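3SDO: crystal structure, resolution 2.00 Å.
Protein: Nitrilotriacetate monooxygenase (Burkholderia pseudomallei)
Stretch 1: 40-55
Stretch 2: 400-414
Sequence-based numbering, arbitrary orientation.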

# COMPACT_ATOMS: atom_id res chain seq x y z
N ASP A 40 12.83 -1.51 8.46
CA ASP A 40 13.86 -0.56 8.84
C ASP A 40 14.99 -0.44 7.79
O ASP A 40 15.57 0.62 7.63
CB ASP A 40 14.47 -0.94 10.17
CG ASP A 40 13.53 -0.70 11.35
OD1 ASP A 40 12.46 -0.05 11.22
OD2 ASP A 40 13.87 -1.22 12.41
N PHE A 41 15.31 -1.53 7.11
CA PHE A 41 16.25 -1.47 5.99
C PHE A 41 15.79 -0.53 4.89
O PHE A 41 16.59 0.31 4.41
CB PHE A 41 16.50 -2.85 5.42
CG PHE A 41 17.42 -2.87 4.23
CD1 PHE A 41 18.78 -2.72 4.40
CD2 PHE A 41 16.91 -3.02 2.96
CE1 PHE A 41 19.65 -2.75 3.29
CE2 PHE A 41 17.77 -3.08 1.86
CZ PHE A 41 19.12 -2.93 2.03
N TYR A 42 14.52 -0.64 4.46
CA TYR A 42 13.98 0.30 3.48
C TYR A 42 14.04 1.77 3.97
O TYR A 42 14.36 2.65 3.18
CB TYR A 42 12.54 -0.03 3.06
CG TYR A 42 12.40 -1.26 2.19
CD1 TYR A 42 12.34 -2.53 2.76
CD2 TYR A 42 12.30 -1.17 0.82
CE1 TYR A 42 12.20 -3.65 2.00
CE2 TYR A 42 12.16 -2.31 0.03
CZ TYR A 42 12.08 -3.54 0.64
OH TYR A 42 11.94 -4.68 -0.11
N VAL A 43 13.78 2.01 5.26
CA VAL A 43 13.88 3.36 5.82
C VAL A 43 15.31 3.90 5.73
O VAL A 43 15.55 5.03 5.33
CB VAL A 43 13.40 3.44 7.29
CG1 VAL A 43 13.61 4.88 7.82
CG2 VAL A 43 11.92 3.01 7.43
N ASP A 44 16.27 3.08 6.12
CA ASP A 44 17.67 3.45 6.06
C ASP A 44 18.12 3.81 4.63
O ASP A 44 18.71 4.87 4.41
CB ASP A 44 18.53 2.33 6.63
CG ASP A 44 20.01 2.57 6.46
OD1 ASP A 44 20.63 3.03 7.42
OD2 ASP A 44 20.54 2.33 5.37
N ARG A 45 17.76 2.96 3.67
CA ARG A 45 18.09 3.20 2.27
C ARG A 45 17.35 4.41 1.69
O ARG A 45 17.95 5.21 0.98
CB ARG A 45 17.84 1.96 1.44
CG ARG A 45 18.65 0.73 1.87
CD ARG A 45 20.11 0.86 1.60
NE ARG A 45 20.82 1.61 2.64
CZ ARG A 45 22.10 1.97 2.58
NH1 ARG A 45 22.64 2.66 3.59
NH2 ARG A 45 22.84 1.64 1.53
N ALA A 46 16.06 4.57 1.99
CA ALA A 46 15.32 5.74 1.52
C ALA A 46 15.94 7.03 2.07
O ALA A 46 16.10 8.00 1.33
CB ALA A 46 13.81 5.65 1.88
N ARG A 47 16.33 7.02 3.35
CA ARG A 47 16.95 8.20 3.98
C ARG A 47 18.33 8.50 3.43
O ARG A 47 18.68 9.64 3.20
CB ARG A 47 17.01 8.04 5.50
CG ARG A 47 15.64 8.21 6.13
CD ARG A 47 15.69 7.95 7.60
NE ARG A 47 14.46 8.36 8.29
CZ ARG A 47 14.19 8.04 9.55
NH1 ARG A 47 15.04 7.27 10.25
NH2 ARG A 47 13.09 8.50 10.12
N ARG A 48 19.10 7.45 3.18
CA ARG A 48 20.41 7.56 2.55
C ARG A 48 20.29 8.25 1.20
O ARG A 48 21.05 9.18 0.89
CB ARG A 48 21.02 6.17 2.38
CG ARG A 48 22.50 6.13 2.12
CD ARG A 48 23.28 6.45 3.38
NE ARG A 48 24.66 5.98 3.31
CZ ARG A 48 25.69 6.69 2.86
NH1 ARG A 48 25.55 7.93 2.43
NH2 ARG A 48 26.89 6.14 2.89
N ALA A 49 19.35 7.79 0.39
CA ALA A 49 19.11 8.40 -0.92
C ALA A 49 18.62 9.86 -0.79
O ALA A 49 19.12 10.75 -1.48
CB ALA A 49 18.12 7.56 -1.74
N GLU A 50 17.66 10.08 0.10
CA GLU A 50 17.08 11.40 0.30
C GLU A 50 18.15 12.40 0.73
O GLU A 50 18.19 13.54 0.26
CB GLU A 50 15.96 11.35 1.34
CG GLU A 50 15.33 12.70 1.64
CD GLU A 50 14.15 12.59 2.60
OE1 GLU A 50 14.37 12.26 3.80
OE2 GLU A 50 12.99 12.80 2.16
N ASN A 51 19.00 11.99 1.66
CA ASN A 51 20.02 12.91 2.16
C ASN A 51 21.06 13.31 1.08
O ASN A 51 21.71 14.34 1.21
CB ASN A 51 20.72 12.29 3.36
CG ASN A 51 19.85 12.25 4.60
OD1 ASN A 51 18.79 12.90 4.66
ND2 ASN A 51 20.31 11.53 5.61
N ALA A 52 21.19 12.48 0.04
CA ALA A 52 22.11 12.73 -1.08
C ALA A 52 21.48 13.56 -2.21
O ALA A 52 22.15 13.91 -3.20
CB ALA A 52 22.59 11.36 -1.63
N GLY A 53 20.19 13.84 -2.09
CA GLY A 53 19.49 14.58 -3.13
C GLY A 53 18.91 13.76 -4.27
O GLY A 53 18.53 14.31 -5.31
N ILE A 54 18.81 12.45 -4.08
CA ILE A 54 18.12 11.60 -5.04
C ILE A 54 16.62 11.95 -5.03
O ILE A 54 16.02 12.13 -3.99
CB ILE A 54 18.42 10.09 -4.78
CG1 ILE A 54 19.88 9.81 -5.10
CG2 ILE A 54 17.54 9.18 -5.63
CD1 ILE A 54 20.36 8.38 -4.79
N ALA A 55 16.05 12.10 -6.21
CA ALA A 55 14.69 12.70 -6.35
C ALA A 55 13.55 11.78 -5.90
O ALA A 55 12.53 12.25 -5.41
CB ALA A 55 14.46 13.09 -7.79
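Stretch 2, residues 400-414: VTGFGLDDFVDHVLP

Two helices that run side by side in the same direction often combine an apolar seam with a run of charged side chains, and the contact between residues 40-55 and 400-414 of this monooxygenase is a compact example. Stretch 2 enters from an extended Val 400 and turns into a helix that runs on past Pro 414, with a wider pi-type turn at 408-412 and a kink at Pro 414, whose nitrogen makes no bond to the preceding turn. Its axis lies nearly parallel to that of helix 40-51: the N-to-C directions differ by 6° and the axes approach to 10.3 Å. That spacing leaves room for long side chains between the backbones, and two arginines and a leucine fill much of it. The register follows the shared direction, with Thr 401 nearest Arg 45, Asp 406 nearest Arg 48 and Val 409 nearest Ala 52.

Arg 48 covers the most surface. It sits as a knob among Leu 405, Asp 406, Val 409 and Asp 410, and its guanidinium meets the carboxylate of Asp 410 through paired hydrogen bonds, NH1 to OD1 at 3.0 Å and NH2 to OD2 at 2.9 Å, the two-pronged form of a salt bridge. One face of the same group is covered by Val 409, whose CG2 is 3.2 Å from Arg 48 NH1, so the guanidinium packs its face on a methyl while its edge takes the carboxylate. A weak bond from Arg 48 NE to Asp 406 OD1, 3.2 Å, ties it to the turn before.

Arg 45, one turn earlier, is buried, and its guanidinium is paired with Asp 406 and Asp 44. Its NH1 and NH2 both donate to Asp 406 OD1, at 3.1 and 2.9 Å, so this single oxygen serves both arginines. NH2 also donates to the backbone, reaching Thr 401 O at 3.0 Å at the start of stretch 2. Within its own helix, NE and NH1 of Arg 45 each bond Asp 44 OD2 at 2.8 Å, which holds the guanidinium between two carboxylates. Nearby, Thr 401 CB lies 3.9 Å from Phe 41 CZ, at the edge of the ring.

Leu 405 points its CA-to-CB bond toward stretch 1 and links the polar and apolar parts of the contact. Its CD2 lies 3.7 Å from Arg 45 O and 4.5 Å from Ala 49 CB, while its CD1 is 4.0 Å from Ile 54 CD1. The apolar seam continues along stretch 2: Ala 52 CB approaches Val 409 CG1 at 3.6 Å and Leu 413 CD1 at 3.8 Å, and Ile 54 CD1 is 4.0 Å from Val 409 CG1. A Schellman motif at Gly 53, with positive phi, closes the first helix, and the chain beyond it still places Ile 54 against the second. The small side chain of Ala 52 accompanies the closest of the three register distances, 6.1 Å between Ala 52 CA and Val 409 CA.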

# COMPACT_ATOMS: atom_id res chain seq x y z
N VAL A 400 23.61 -4.60 -5.27
CA VAL A 400 23.41 -4.79 -3.83
C VAL A 400 23.09 -3.41 -3.24
O VAL A 400 23.89 -2.49 -3.38
CB VAL A 400 24.68 -5.41 -3.17
CG1 VAL A 400 24.53 -5.46 -1.64
CG2 VAL A 400 24.95 -6.83 -3.71
N THR A 401 21.92 -3.28 -2.63
CA THR A 401 21.40 -1.99 -2.17
C THR A 401 22.24 -1.36 -1.03
O THR A 401 22.23 -0.14 -0.84
CB THR A 401 19.94 -2.13 -1.68
OG1 THR A 401 19.19 -2.97 -2.59
CG2 THR A 401 19.27 -0.77 -1.57
N GLY A 402 22.94 -2.21 -0.28
CA GLY A 402 23.87 -1.77 0.78
C GLY A 402 25.06 -1.00 0.22
O GLY A 402 25.00 0.21 0.05
N PHE A 403 26.15 -1.70 -0.06
CA PHE A 403 27.37 -1.00 -0.51
C PHE A 403 27.16 -0.29 -1.83
O PHE A 403 27.78 0.74 -2.06
CB PHE A 403 28.58 -1.94 -0.58
CG PHE A 403 28.66 -2.73 -1.85
CD1 PHE A 403 29.26 -2.20 -2.97
CD2 PHE A 403 28.15 -4.01 -1.91
CE1 PHE A 403 29.36 -2.93 -4.13
CE2 PHE A 403 28.24 -4.75 -3.08
CZ PHE A 403 28.85 -4.21 -4.19
N GLY A 404 26.29 -0.81 -2.69
CA GLY A 404 26.02 -0.15 -3.97
C GLY A 404 25.57 1.29 -3.83
O GLY A 404 26.11 2.20 -4.50
N LEU A 405 24.55 1.53 -3.01
CA LEU A 405 24.07 2.89 -2.82
C LEU A 405 25.07 3.75 -2.06
O LEU A 405 25.27 4.92 -2.39
CB LEU A 405 22.73 2.89 -2.10
CG LEU A 405 22.01 4.23 -1.91
CD1 LEU A 405 21.62 4.86 -3.25
CD2 LEU A 405 20.76 3.99 -1.05
N ASP A 406 25.68 3.19 -1.01
CA ASP A 406 26.69 3.93 -0.24
C ASP A 406 27.79 4.45 -1.17
O ASP A 406 28.13 5.64 -1.13
CB ASP A 406 27.34 3.06 0.83
CG ASP A 406 26.38 2.66 1.94
OD1 ASP A 406 25.24 3.16 1.99
OD2 ASP A 406 26.78 1.84 2.77
N ASP A 407 28.35 3.57 -2.00
CA ASP A 407 29.41 3.96 -2.94
C ASP A 407 28.93 5.05 -3.87
O ASP A 407 29.67 6.02 -4.16
CB ASP A 407 29.86 2.79 -3.81
CG ASP A 407 30.71 1.77 -3.06
OD1 ASP A 407 31.07 2.01 -1.89
OD2 ASP A 407 30.98 0.70 -3.65
N PHE A 408 27.73 4.88 -4.41
CA PHE A 408 27.24 5.81 -5.40
C PHE A 408 27.06 7.20 -4.79
O PHE A 408 27.53 8.20 -5.34
CB PHE A 408 25.94 5.32 -6.04
CG PHE A 408 25.41 6.25 -7.07
CD1 PHE A 408 24.48 7.21 -6.72
CD2 PHE A 408 25.88 6.19 -8.38
CE1 PHE A 408 24.01 8.11 -7.66
CE2 PHE A 408 25.41 7.09 -9.31
CZ PHE A 408 24.48 8.05 -8.95
N VAL A 409 26.40 7.27 -3.64
CA VAL A 409 26.12 8.58 -3.03
C VAL A 409 27.37 9.24 -2.46
O VAL A 409 27.51 10.45 -2.53
CB VAL A 409 24.98 8.53 -1.95
CG1 VAL A 409 23.67 8.05 -2.58
CG2 VAL A 409 25.34 7.68 -0.77
N ASP A 410 28.29 8.45 -1.92
CA ASP A 410 29.49 9.02 -1.31
C ASP A 410 30.56 9.39 -2.34
O ASP A 410 31.32 10.33 -2.13
CB ASP A 410 30.06 8.07 -0.25
CG ASP A 410 29.17 7.97 1.00
OD1 ASP A 410 28.20 8.74 1.16
OD2 ASP A 410 29.46 7.11 1.83
N HIS A 411 30.61 8.67 -3.46
CA HIS A 411 31.71 8.82 -4.40
C HIS A 411 31.33 9.32 -5.78
O HIS A 411 32.08 10.07 -6.36
CB HIS A 411 32.51 7.53 -4.48
CG HIS A 411 33.06 7.13 -3.15
ND1 HIS A 411 32.58 6.05 -2.44
CD2 HIS A 411 33.96 7.75 -2.34
CE1 HIS A 411 33.21 5.98 -1.28
NE2 HIS A 411 34.05 7.00 -1.20
N VAL A 412 30.18 8.94 -6.32
CA VAL A 412 29.81 9.40 -7.64
C VAL A 412 29.12 10.77 -7.64
O VAL A 412 29.52 11.67 -8.41
CB VAL A 412 28.97 8.37 -8.40
CG1 VAL A 412 28.66 8.89 -9.77
CG2 VAL A 412 29.73 7.03 -8.50
N LEU A 413 28.12 10.95 -6.78
CA LEU A 413 27.37 12.21 -6.80
C LEU A 413 28.24 13.45 -6.59
O LEU A 413 28.04 14.44 -7.27
CB LEU A 413 26.17 12.17 -5.83
CG LEU A 413 25.03 11.21 -6.21
CD1 LEU A 413 23.85 11.25 -5.19
CD2 LEU A 413 24.50 11.51 -7.63
N PRO A 414 29.22 13.42 -5.66
CA PRO A 414 30.09 14.58 -5.47
C PRO A 414 30.95 14.93 -6.68
O PRO A 414 31.22 16.10 -6.91
CB PRO A 414 30.96 14.17 -4.27
CG PRO A 414 30.10 13.21 -3.54
CD PRO A 414 29.47 12.41 -4.61